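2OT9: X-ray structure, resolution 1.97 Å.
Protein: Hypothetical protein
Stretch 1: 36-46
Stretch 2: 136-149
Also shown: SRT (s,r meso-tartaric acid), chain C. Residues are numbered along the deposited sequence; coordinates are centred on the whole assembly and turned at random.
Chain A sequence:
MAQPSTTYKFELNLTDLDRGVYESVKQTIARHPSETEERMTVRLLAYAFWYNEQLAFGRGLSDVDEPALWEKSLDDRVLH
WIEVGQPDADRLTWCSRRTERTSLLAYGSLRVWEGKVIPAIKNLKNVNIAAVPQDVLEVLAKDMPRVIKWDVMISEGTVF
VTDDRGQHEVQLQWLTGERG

Stretch 1 (36-46) TEERMTVRLLA
Stretch 2 136-149: VLEVLAKDMPRVIK

Residues 37-46 form a helix that continues beyond the stretch, and it packs nearly at right angles (97° between N-to-C directions, axes 8.8 Å apart at closest approach) against helix 136-141. The closest backbone pairing is Glu38 with Ala141, whose CA atoms lie 5.1 Å apart; farther along, Leu44 CA and Ile148 CA are separated by 9.6 Å. In all, 595 Å² is buried, both sides summed.

The first helix opens with Thr36 as N-cap. The p rotamer (chi1 60°) brings Thr36 OG1 to 3.1 Å from Arg39 N, from which it accepts a hydrogen bond. Arg39 points away from the second stretch, with chi1 and chi2 both t, and its NH2 donates to O1 of the meso-tartaric acid at 2.8 Å.

The second helix ends in a type II turn from Ala141 to Met144, with Lys142 at phi/psi -51/125 and Asp143 at 54/42. Glu37 reaches this turn with an m, t side chain (chi3 -35°), so that its carboxylate meets two successive amides: Asp143 N donates to Glu37 OE1 at 3.4 Å and Met144 N to Glu37 OE2 at 3.1 Å, both weak hydrogen bonds. A water reinforces the link, donating to Glu37 OE2 at 2.5 Å and to Met144 O at 2.7 Å.

Where the backbones come closest, the small side chain of Ala141 points toward the first helix, its CB 3.7 Å from Glu38 CA and 3.3 Å from Thr41 OG1. Thr41 also points toward its partner. In the m rotamer (chi1 -61°) Thr41 OG1 donates to Glu37 O at 2.8 Å, satisfying the hydroxyl within its own helix, while Thr41 CG2 lies 3.7 Å from Leu137 CD1 and 3.8 Å from Leu140 CB. Glu38 bends through m, p, laying its aliphatic part along the second helix, with CG 3.9 Å from Ala141 CB.

Leu137 leaves its backbone sideways, but its t, p conformation carries the end of the side chain nearer, placing CD1 3.7 Å from both Val42 CG2 and Glu38 O. Val42 (t) offers CG2 to Leu137, and the buried Leu45 and Leu140, both m, t and each with its CA-to-CB bond toward the other stretch, meet more loosely, Leu45 CD2 to Leu140 CD1 at 4.5 Å; apolar side chains suit this site, where neither needs a polar partner.

After the turn, selenomethionine Met144 (phi/psi -54/127) folds back through t, p and an off-rotamer chi3 of 94°, setting CE 3.2 Å from Thr41 OG1 and 4.3 Å from Leu44 CD1. The chain then extends into strand 147-149, where the CA-to-CB bond of Ile148 (m, t) points toward the first stretch and its CD1 meets Leu44 CD1 at 3.8 Å; Leu44, also m, t and itself buried, thus contacts the ends of both Met144 and Ile148.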

# COMPACT_ATOMS: atom_id res chain seq x y z
N THR A 36 11.10 -6.34 -3.22
CA THR A 36 10.72 -7.75 -3.33
C THR A 36 9.32 -7.86 -3.94
O THR A 36 8.56 -6.87 -3.96
CB THR A 36 10.73 -8.46 -1.97
OG1 THR A 36 9.80 -7.82 -1.10
CG2 THR A 36 12.13 -8.48 -1.35
N GLU A 37 8.97 -9.06 -4.42
CA GLU A 37 7.60 -9.32 -4.89
C GLU A 37 6.59 -9.01 -3.79
O GLU A 37 5.53 -8.46 -4.07
CB GLU A 37 7.45 -10.78 -5.35
CG GLU A 37 8.11 -11.06 -6.69
CD GLU A 37 8.22 -12.56 -7.01
OE1 GLU A 37 8.42 -13.39 -6.09
OE2 GLU A 37 8.11 -12.89 -8.21
N GLU A 38 6.93 -9.34 -2.54
CA GLU A 38 6.06 -9.03 -1.40
C GLU A 38 5.83 -7.53 -1.23
O GLU A 38 4.71 -7.08 -1.02
CB GLU A 38 6.64 -9.65 -0.12
CG GLU A 38 6.43 -11.18 -0.02
CD GLU A 38 7.49 -12.02 -0.74
OE1 GLU A 38 8.51 -11.47 -1.28
OE2 GLU A 38 7.31 -13.26 -0.77
N ARG A 39 6.90 -6.75 -1.31
CA ARG A 39 6.79 -5.28 -1.17
C ARG A 39 5.92 -4.70 -2.26
O ARG A 39 5.00 -3.93 -2.00
CB ARG A 39 8.19 -4.63 -1.17
CG ARG A 39 8.13 -3.10 -1.00
CD ARG A 39 9.53 -2.49 -0.82
NE ARG A 39 10.09 -2.89 0.47
CZ ARG A 39 9.93 -2.21 1.61
NH1 ARG A 39 9.26 -1.07 1.61
NH2 ARG A 39 10.47 -2.67 2.74
N MSE A 40 6.19 -5.07 -3.51
CA MSE A 40 5.36 -4.64 -4.63
C MSE A 40 3.89 -5.01 -4.42
O MSE A 40 2.99 -4.20 -4.64
CB MSE A 40 5.86 -5.26 -5.93
CG MSE A 40 4.81 -5.12 -7.04
SE MSE A 40 5.62 -5.20 -8.79
CE MSE A 40 6.62 -3.57 -8.58
N THR A 41 3.64 -6.24 -3.98
CA THR A 41 2.28 -6.70 -3.72
C THR A 41 1.57 -5.87 -2.65
O THR A 41 0.39 -5.55 -2.79
CB THR A 41 2.27 -8.20 -3.37
OG1 THR A 41 2.81 -8.91 -4.50
CG2 THR A 41 0.87 -8.69 -3.04
N VAL A 42 2.30 -5.49 -1.60
CA VAL A 42 1.73 -4.59 -0.60
C VAL A 42 1.37 -3.22 -1.23
O VAL A 42 0.30 -2.67 -0.94
CB VAL A 42 2.64 -4.42 0.64
CG1 VAL A 42 1.97 -3.53 1.68
CG2 VAL A 42 2.92 -5.80 1.29
N ARG A 43 2.24 -2.70 -2.09
CA ARG A 43 1.90 -1.46 -2.83
C ARG A 43 0.63 -1.61 -3.68
O ARG A 43 -0.18 -0.67 -3.76
CB ARG A 43 3.07 -1.03 -3.73
CG ARG A 43 4.26 -0.52 -2.94
CD ARG A 43 5.02 0.55 -3.74
NE ARG A 43 5.63 0.02 -4.95
CZ ARG A 43 6.12 0.76 -5.94
NH1 ARG A 43 6.67 0.17 -7.01
NH2 ARG A 43 6.05 2.10 -5.88
N LEU A 44 0.46 -2.76 -4.33
CA LEU A 44 -0.76 -3.02 -5.13
C LEU A 44 -2.02 -3.10 -4.26
O LEU A 44 -3.10 -2.60 -4.66
CB LEU A 44 -0.63 -4.31 -5.95
CG LEU A 44 0.57 -4.46 -6.89
CD1 LEU A 44 0.48 -5.79 -7.66
CD2 LEU A 44 0.68 -3.30 -7.83
N LEU A 45 -1.91 -3.73 -3.10
CA LEU A 45 -3.04 -3.77 -2.16
C LEU A 45 -3.40 -2.35 -1.71
O LEU A 45 -4.57 -2.01 -1.64
CB LEU A 45 -2.69 -4.61 -0.92
CG LEU A 45 -2.67 -6.13 -1.10
CD1 LEU A 45 -2.08 -6.79 0.15
CD2 LEU A 45 -4.08 -6.64 -1.40
N ALA A 46 -2.39 -1.54 -1.39
CA ALA A 46 -2.62 -0.14 -0.98
C ALA A 46 -3.33 0.65 -2.08
O ALA A 46 -4.22 1.46 -1.82
CB ALA A 46 -1.27 0.55 -0.62
N VAL A 136 -1.06 -14.72 3.68
CA VAL A 136 -1.76 -14.35 2.44
C VAL A 136 -0.88 -13.50 1.52
O VAL A 136 -0.98 -13.56 0.29
CB VAL A 136 -3.13 -13.64 2.71
CG1 VAL A 136 -2.95 -12.26 3.37
CG2 VAL A 136 -3.94 -13.52 1.40
N LEU A 137 -0.01 -12.70 2.12
CA LEU A 137 0.90 -11.89 1.34
C LEU A 137 1.79 -12.82 0.52
O LEU A 137 1.98 -12.59 -0.67
CB LEU A 137 1.73 -10.96 2.23
CG LEU A 137 2.78 -10.12 1.53
CD1 LEU A 137 2.12 -9.29 0.41
CD2 LEU A 137 3.46 -9.23 2.56
N GLU A 138 2.32 -13.87 1.14
CA GLU A 138 3.21 -14.78 0.41
C GLU A 138 2.52 -15.48 -0.75
O GLU A 138 3.10 -15.61 -1.84
CB GLU A 138 3.89 -15.77 1.35
CG GLU A 138 5.10 -15.12 2.04
CD GLU A 138 5.87 -16.08 2.94
OE1 GLU A 138 5.71 -17.31 2.79
OE2 GLU A 138 6.64 -15.59 3.79
N VAL A 139 1.28 -15.90 -0.52
CA VAL A 139 0.42 -16.49 -1.56
C VAL A 139 0.19 -15.53 -2.73
O VAL A 139 0.32 -15.92 -3.90
CB VAL A 139 -0.94 -16.89 -0.97
CG1 VAL A 139 -1.96 -17.14 -2.08
CG2 VAL A 139 -0.82 -18.09 -0.06
N LEU A 140 -0.18 -14.29 -2.42
CA LEU A 140 -0.42 -13.27 -3.45
C LEU A 140 0.82 -12.91 -4.26
O LEU A 140 0.73 -12.75 -5.48
CB LEU A 140 -1.06 -12.00 -2.86
CG LEU A 140 -2.55 -12.13 -2.52
CD1 LEU A 140 -3.00 -10.97 -1.63
CD2 LEU A 140 -3.41 -12.18 -3.80
N ALA A 141 1.97 -12.83 -3.58
CA ALA A 141 3.19 -12.26 -4.16
C ALA A 141 4.06 -13.26 -4.94
O ALA A 141 4.73 -12.89 -5.91
CB ALA A 141 4.03 -11.62 -3.02
N LYS A 142 4.03 -14.52 -4.51
CA LYS A 142 4.91 -15.59 -4.98
C LYS A 142 4.90 -15.68 -6.49
O LYS A 142 3.83 -15.79 -7.09
CB LYS A 142 4.40 -16.91 -4.40
CG LYS A 142 5.28 -18.11 -4.65
CD LYS A 142 4.91 -19.22 -3.67
CE LYS A 142 3.43 -19.64 -3.78
NZ LYS A 142 2.69 -19.74 -2.48
N ASP A 143 6.08 -15.61 -7.11
CA ASP A 143 6.24 -15.80 -8.57
C ASP A 143 5.33 -14.90 -9.41
O ASP A 143 4.75 -15.32 -10.43
CB ASP A 143 5.99 -17.26 -8.92
CG ASP A 143 7.03 -18.18 -8.31
OD1 ASP A 143 8.19 -17.74 -8.12
OD2 ASP A 143 6.68 -19.35 -8.03
N MSE A 144 5.23 -13.65 -9.00
CA MSE A 144 4.37 -12.70 -9.68
C MSE A 144 4.65 -12.61 -11.19
O MSE A 144 5.79 -12.42 -11.60
CB MSE A 144 4.46 -11.33 -9.01
CG MSE A 144 3.35 -10.41 -9.45
SE MSE A 144 1.59 -11.00 -8.86
CE MSE A 144 1.46 -9.95 -7.21
N PRO A 145 3.61 -12.79 -12.02
CA PRO A 145 3.81 -12.64 -13.46
C PRO A 145 3.96 -11.15 -13.83
O PRO A 145 3.64 -10.28 -13.01
CB PRO A 145 2.52 -13.21 -14.05
CG PRO A 145 1.49 -12.95 -13.01
CD PRO A 145 2.21 -13.12 -11.69
N ARG A 146 4.43 -10.89 -15.04
CA ARG A 146 4.65 -9.52 -15.51
C ARG A 146 3.34 -8.76 -15.70
O ARG A 146 3.30 -7.54 -15.52
CB ARG A 146 5.49 -9.52 -16.80
CG ARG A 146 6.88 -10.17 -16.63
CD ARG A 146 7.79 -9.35 -15.71
NE ARG A 146 8.05 -8.04 -16.30
CZ ARG A 146 9.05 -7.78 -17.14
NH1 ARG A 146 9.92 -8.73 -17.48
NH2 ARG A 146 9.20 -6.55 -17.63
N VAL A 147 2.28 -9.47 -16.07
CA VAL A 147 0.95 -8.89 -16.13
C VAL A 147 0.15 -9.44 -14.93
O VAL A 147 -0.15 -10.64 -14.87
CB VAL A 147 0.23 -9.13 -17.49
CG1 VAL A 147 -1.09 -8.38 -17.55
CG2 VAL A 147 1.11 -8.71 -18.68
N ILE A 148 -0.14 -8.55 -13.98
CA ILE A 148 -0.85 -8.89 -12.76
C ILE A 148 -2.32 -8.53 -12.94
O ILE A 148 -2.67 -7.34 -13.06
CB ILE A 148 -0.28 -8.12 -11.56
CG1 ILE A 148 1.24 -8.34 -11.46
CG2 ILE A 148 -1.00 -8.51 -10.28
CD1 ILE A 148 1.98 -7.17 -10.86
N LYS A 149 -3.17 -9.55 -12.95
CA LYS A 149 -4.62 -9.36 -13.12
C LYS A 149 -5.31 -9.75 -11.82
O LYS A 149 -5.26 -10.92 -11.41
CB LYS A 149 -5.14 -10.23 -14.26
CG LYS A 149 -4.38 -10.05 -15.55
CD LYS A 149 -4.90 -11.02 -16.59
CE LYS A 149 -4.65 -10.51 -18.00
NZ LYS A 149 -3.21 -10.58 -18.33
O1 SRT C . 10.16 -0.90 4.91
O11 SRT C . 11.99 0.12 5.50
C1 SRT C . 11.07 -0.08 4.70
C2 SRT C . 10.97 0.68 3.40
O2 SRT C . 12.15 0.68 2.58
C3 SRT C . 10.53 2.08 3.76
O3 SRT C . 9.12 1.95 3.94
C4 SRT C . 10.89 3.09 2.69
O4 SRT C . 10.74 2.84 1.47
O41 SRT C . 11.35 4.19 3.09
O HOH W 1 8.07 -11.64 -10.33